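Side-chain contacts in enoyl-[acyl-carrier-protein] reductase [FMN] (PDB 5GVJ), which probably reduces enoyl-acyl-carrier-protein intermediates of fatty-acid synthesis with NADH, using FMN as its flavin cofactor: residues A[58-61]-A[62-66]; A[84-88]-A[89-93]. The protein carries 1 engineered substitution. All coordinates share one frame; numbering follows the deposited sequence.

Contact 1. Residues A[58-61]-A[62-66]; sequences SELR and QKTDK
Leu60 lies alongside Thr64, one helical turn on, its CD2 methyl 3.7 Å from Thr64 CG2, with the two side chains pointing the same way. They sit near the C-terminal end of helix 50-63, the helix of the beta-alpha-beta unit that runs from strand 41-44 to strand 68-73 in this TIM-barrel-like flavoprotein fold. With CG anti to the backbone N (chi1 -180°), Leu60 reaches inward against Ala31 and Ala32 of helix 28-36 and Phe68 at the start of the next strand. Its carbonyl oxygen, Leu60 O, is gripped twice, by Thr64 N at 3.0 Å and by Lys63 N at 2.9 Å. Two residues earlier, Ser58 O accepts from Gln62 N, and the Gln62 side chain runs back over that same oxygen, with its CG 3.2 Å from Ser58 O. On the outer side Glu59 O takes a weak bond from Gln62 N and a shorter one from a water; this water donates to Glu59 O and accepts from Lys63 NZ, both at 2.6 Å. Lys63 bends at its last torsion (chi4 71°), which turns the ammonium to this water, while the Glu59 carboxylate remains too distant for a salt bridge. Farther on, Thr64 forms an ST turn and its hydroxyl also bonds Glu36, the last residue of helix 28-36. In that turn Thr64 OG1 accepts a nearly straight bond from Lys66 N, 3.1 Å long.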
loop_
_atom_site.group_PDB
_atom_site.type_symbol
_atom_site.label_atom_id
_atom_site.label_comp_id
_atom_site.label_asym_id
_atom_site.label_seq_id
_atom_site.Cartn_x
_atom_site.Cartn_y
_atom_site.Cartn_z
ATOM N N SER A 58 21.744 -28.642 1.437
ATOM C CA SER A 58 23.163 -28.982 1.425
ATOM C C SER A 58 23.964 -28.015 0.563
ATOM O O SER A 58 25.039 -27.553 0.971
ATOM C CB SER A 58 23.356 -30.416 0.933
ATOM O OG SER A 58 24.723 -30.770 1.035
ATOM N N GLU A 59 23.463 -27.682 -0.623
ATOM C CA GLU A 59 24.275 -26.811 -1.467
ATOM C C GLU A 59 24.298 -25.383 -0.954
ATOM O O GLU A 59 25.299 -24.687 -1.141
ATOM C CB GLU A 59 23.824 -26.863 -2.924
ATOM C CG GLU A 59 22.361 -26.767 -3.201
ATOM C CD GLU A 59 22.054 -27.202 -4.627
ATOM O OE1 GLU A 59 22.303 -28.387 -4.954
ATOM O OE2 GLU A 59 21.606 -26.356 -5.427
ATOM N N LEU A 60 23.231 -24.921 -0.282
ATOM C CA LEU A 60 23.314 -23.606 0.350
ATOM C C LEU A 60 24.400 -23.584 1.418
ATOM O O LEU A 60 25.195 -22.637 1.487
ATOM C CB LEU A 60 21.957 -23.196 0.948
ATOM C CG LEU A 60 21.929 -21.822 1.633
ATOM C CD1 LEU A 60 20.568 -21.162 1.475
ATOM C CD2 LEU A 60 22.272 -21.917 3.117
ATOM N N ARG A 61 24.447 -24.619 2.270
ATOM C CA ARG A 61 25.432 -24.652 3.348
ATOM C C ARG A 61 26.863 -24.846 2.848
ATOM O O ARG A 61 27.810 -24.526 3.578
ATOM C CB ARG A 61 25.070 -25.755 4.345
ATOM C CG ARG A 61 23.950 -25.346 5.305
ATOM C CD ARG A 61 23.547 -26.488 6.222
ATOM N NE ARG A 61 22.695 -26.012 7.300
ATOM C CZ ARG A 61 21.732 -26.737 7.863
ATOM N NH1 ARG A 61 21.488 -27.966 7.431
ATOM N NH2 ARG A 61 20.998 -26.217 8.839
ATOM N N GLN A 62 27.050 -25.372 1.637
ATOM C CA GLN A 62 28.385 -25.369 1.050
ATOM C C GLN A 62 28.866 -23.958 0.737
ATOM O O GLN A 62 30.080 -23.725 0.688
ATOM C CB GLN A 62 28.406 -26.228 -0.217
ATOM C CG GLN A 62 28.140 -27.701 0.077
ATOM C CD GLN A 62 28.019 -28.539 -1.172
ATOM O OE1 GLN A 62 28.281 -28.068 -2.276
ATOM N NE2 GLN A 62 27.613 -29.797 -1.003
ATOM N N LYS A 63 27.953 -23.008 0.547
ATOM C CA LYS A 63 28.333 -21.633 0.248
ATOM C C LYS A 63 28.383 -20.727 1.478
ATOM O O LYS A 63 29.299 -19.909 1.594
ATOM C CB LYS A 63 27.368 -21.034 -0.777
ATOM C CG LYS A 63 27.517 -21.590 -2.188
ATOM C CD LYS A 63 26.401 -21.061 -3.075
ATOM C CE LYS A 63 26.756 -21.092 -4.553
ATOM N NZ LYS A 63 26.772 -22.491 -5.058
ATOM N N THR A 64 27.429 -20.827 2.403
ATOM C CA THR A 64 27.396 -19.913 3.538
ATOM C C THR A 64 27.082 -20.655 4.833
ATOM O O THR A 64 26.312 -21.619 4.848
ATOM C CB THR A 64 26.355 -18.804 3.336
ATOM O OG1 THR A 64 26.388 -17.907 4.455
ATOM C CG2 THR A 64 24.960 -19.406 3.234
ATOM N N ASP A 65 27.658 -20.159 5.927
ATOM C CA ASP A 65 27.365 -20.629 7.273
ATOM C C ASP A 65 26.272 -19.813 7.963
ATOM O O ASP A 65 25.898 -20.136 9.096
ATOM C CB ASP A 65 28.630 -20.584 8.136
ATOM C CG ASP A 65 29.762 -21.433 7.569
ATOM O OD1 ASP A 65 29.479 -22.496 6.976
ATOM O OD2 ASP A 65 30.939 -21.034 7.723
ATOM N N LYS A 66 25.756 -18.773 7.315
ATOM C CA LYS A 66 24.850 -17.827 7.956
ATOM C C LYS A 66 23.407 -18.317 7.914
ATOM O O LYS A 66 23.065 -19.214 7.147
ATOM C CB LYS A 66 24.978 -16.459 7.280
ATOM C CG LYS A 66 26.372 -15.878 7.468
ATOM C CD LYS A 66 26.520 -14.484 6.896
ATOM C CE LYS A 66 27.996 -14.067 6.934
ATOM N NZ LYS A 66 28.160 -12.660 6.445
HETATM O O HOH W 1 26.511 -24.410 -3.376
#

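Contact 2. Residues A[84-88]-A[89-93]; sequences KVCIE and EKVPV
Lys90, with positive phi (52°), is the C-prime residue of a Schellman motif that ends helix 79-88. Two backbone bonds define it: Val91 N reaches back to Cys86 O at 2.9 Å, and Lys90 N to Ile87 O at 3.2 Å, the latter from above the carbonyl plane. The last regular helical bond, Glu89 N to Val85 O, is also 2.9 Å long. The reversal brings Val91 back onto the helix, its CB 3.9 Å from Cys86 CB and its CG2 methyl close to Cys86 SG, an apolar contact between residues on the two sides of the turn. Lys90 folds back toward the last turn, bent at chi2 (-55°) and chi3 (-86°). Its CD thus comes 3.5 Å from Ile87 O, and a water that donates to Ile87 O accepts from Lys90 NZ, so this carbonyl has both a backbone and a solvent partner. Glu89 is bent at chi2 as well: its CG lies 3.4 Å from Val85 O and meets Val85 CG1 at 4.1 Å, the two side chains crossing at a slant. Cutting this side chain back to an alanine here is likely to open a gap beside Val85 CG1 and leave Val85 O less shielded. On the inner side, Cys86 and Val91 both pack on Val70 of strand 68-73, and Val91 also meets Ile57 of helix 50-63. Val85 leans on Leu53 and Arg54 of that helix, Ile87 faces helix 102-110, and the chain then enters strand 93-97.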
loop_
_atom_site.group_PDB
_atom_site.type_symbol
_atom_site.label_atom_id
_atom_site.label_comp_id
_atom_site.label_asym_id
_atom_site.label_seq_id
_atom_site.Cartn_x
_atom_site.Cartn_y
_atom_site.Cartn_z
ATOM N N LYS A 84 9.246 -32.056 8.062
ATOM C CA LYS A 84 10.132 -33.030 8.700
ATOM C C LYS A 84 11.569 -32.873 8.204
ATOM O O LYS A 84 12.511 -32.950 8.999
ATOM C CB LYS A 84 9.559 -34.437 8.465
ATOM C CG LYS A 84 10.492 -35.600 8.107
ATOM C CD LYS A 84 11.330 -36.120 9.269
ATOM C CE LYS A 84 12.372 -37.111 8.759
ATOM N NZ LYS A 84 13.145 -36.454 7.638
ATOM N N VAL A 85 11.756 -32.604 6.904
ATOM C CA VAL A 85 13.101 -32.315 6.404
ATOM C C VAL A 85 13.698 -31.119 7.137
ATOM O O VAL A 85 14.874 -31.128 7.518
ATOM C CB VAL A 85 13.088 -32.073 4.880
ATOM C CG1 VAL A 85 14.472 -31.596 4.410
ATOM C CG2 VAL A 85 12.674 -33.330 4.127
ATOM N N CYS A 86 12.906 -30.061 7.326
ATOM C CA CYS A 86 13.436 -28.857 7.957
ATOM C C CYS A 86 13.858 -29.128 9.390
ATOM O O CYS A 86 14.830 -28.546 9.881
ATOM C CB CYS A 86 12.393 -27.735 7.911
ATOM S SG CYS A 86 12.228 -27.054 6.245
ATOM N N ILE A 87 13.126 -29.996 10.083
ATOM C CA ILE A 87 13.496 -30.364 11.447
ATOM C C ILE A 87 14.804 -31.158 11.452
ATOM O O ILE A 87 15.736 -30.854 12.211
ATOM C CB ILE A 87 12.341 -31.147 12.095
ATOM C CG1 ILE A 87 11.169 -30.191 12.379
ATOM C CG2 ILE A 87 12.820 -31.885 13.336
ATOM C CD1 ILE A 87 9.857 -30.872 12.751
ATOM N N GLU A 88 14.910 -32.159 10.568
ATOM C CA GLU A 88 16.065 -33.058 10.595
ATOM C C GLU A 88 17.345 -32.344 10.170
ATOM O O GLU A 88 18.424 -32.624 10.706
ATOM C CB GLU A 88 15.805 -34.285 9.716
ATOM C CG GLU A 88 14.628 -35.129 10.188
ATOM C CD GLU A 88 14.718 -35.596 11.646
ATOM O OE1 GLU A 88 13.674 -35.644 12.352
ATOM O OE2 GLU A 88 15.835 -35.907 12.091
ATOM N N GLU A 89 17.258 -31.435 9.204
ATOM C CA GLU A 89 18.432 -30.694 8.761
ATOM C C GLU A 89 18.663 -29.403 9.554
ATOM O O GLU A 89 19.480 -28.572 9.138
ATOM C CB GLU A 89 18.324 -30.400 7.262
ATOM C CG GLU A 89 18.001 -31.639 6.423
ATOM C CD GLU A 89 19.011 -32.785 6.610
ATOM O OE1 GLU A 89 20.219 -32.515 6.741
ATOM O OE2 GLU A 89 18.587 -33.958 6.634
ATOM N N LYS A 90 17.978 -29.229 10.691
ATOM C CA LYS A 90 18.166 -28.069 11.575
ATOM C C LYS A 90 18.061 -26.742 10.813
ATOM O O LYS A 90 18.860 -25.822 11.002
ATOM C CB LYS A 90 19.498 -28.154 12.325
ATOM C CG LYS A 90 19.792 -29.499 12.991
ATOM C CD LYS A 90 18.690 -29.910 13.928
ATOM C CE LYS A 90 18.873 -29.327 15.333
ATOM N NZ LYS A 90 17.668 -29.592 16.184
ATOM N N VAL A 91 17.057 -26.639 9.950
ATOM C CA VAL A 91 16.801 -25.373 9.244
ATOM C C VAL A 91 16.482 -24.275 10.259
ATOM O O VAL A 91 15.577 -24.448 11.101
ATOM C CB VAL A 91 15.658 -25.552 8.239
ATOM C CG1 VAL A 91 15.176 -24.217 7.740
ATOM C CG2 VAL A 91 16.140 -26.417 7.064
ATOM N N PRO A 92 17.196 -23.148 10.256
ATOM C CA PRO A 92 17.009 -22.176 11.347
ATOM C C PRO A 92 15.671 -21.457 11.299
ATOM O O PRO A 92 15.160 -21.076 12.358
ATOM C CB PRO A 92 18.171 -21.187 11.156
ATOM C CG PRO A 92 19.077 -21.802 10.175
ATOM C CD PRO A 92 18.285 -22.759 9.347
ATOM N N VAL A 93 15.099 -21.253 10.113
ATOM C CA VAL A 93 13.915 -20.413 9.924
ATOM C C VAL A 93 13.012 -21.082 8.899
ATOM O O VAL A 93 13.481 -21.497 7.836
ATOM C CB VAL A 93 14.278 -18.994 9.443
ATOM C CG1 VAL A 93 13.004 -18.134 9.330
ATOM C CG2 VAL A 93 15.304 -18.349 10.367
HETATM O O HOH W 2 15.541 -29.123 14.261
#

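Contacts 1 and 2 are successive helix ends, each on the outer layer of the barrel just before a parallel strand, and their centres lie about 14 Å apart. Each is partly buried, with water-bridged lysines outside; inside, contact 1 has a leucine-threonine methyl contact and contact 2 the apolar Cys86-Val91 pair. The endings differ: 58-66 finishes with one carbonyl shared by two amides and a threonine-based ST turn, whereas 84-93 closes with a Schellman motif. Leu60 meets Phe68 of strand 68-73, while Cys86 and Val91 both meet Val70 of the same strand. Arg61 joins the two directly: its NH1 probably bonds Glu89 O at 2.7 Å, with a weaker bond from NH2 to Lys90 O.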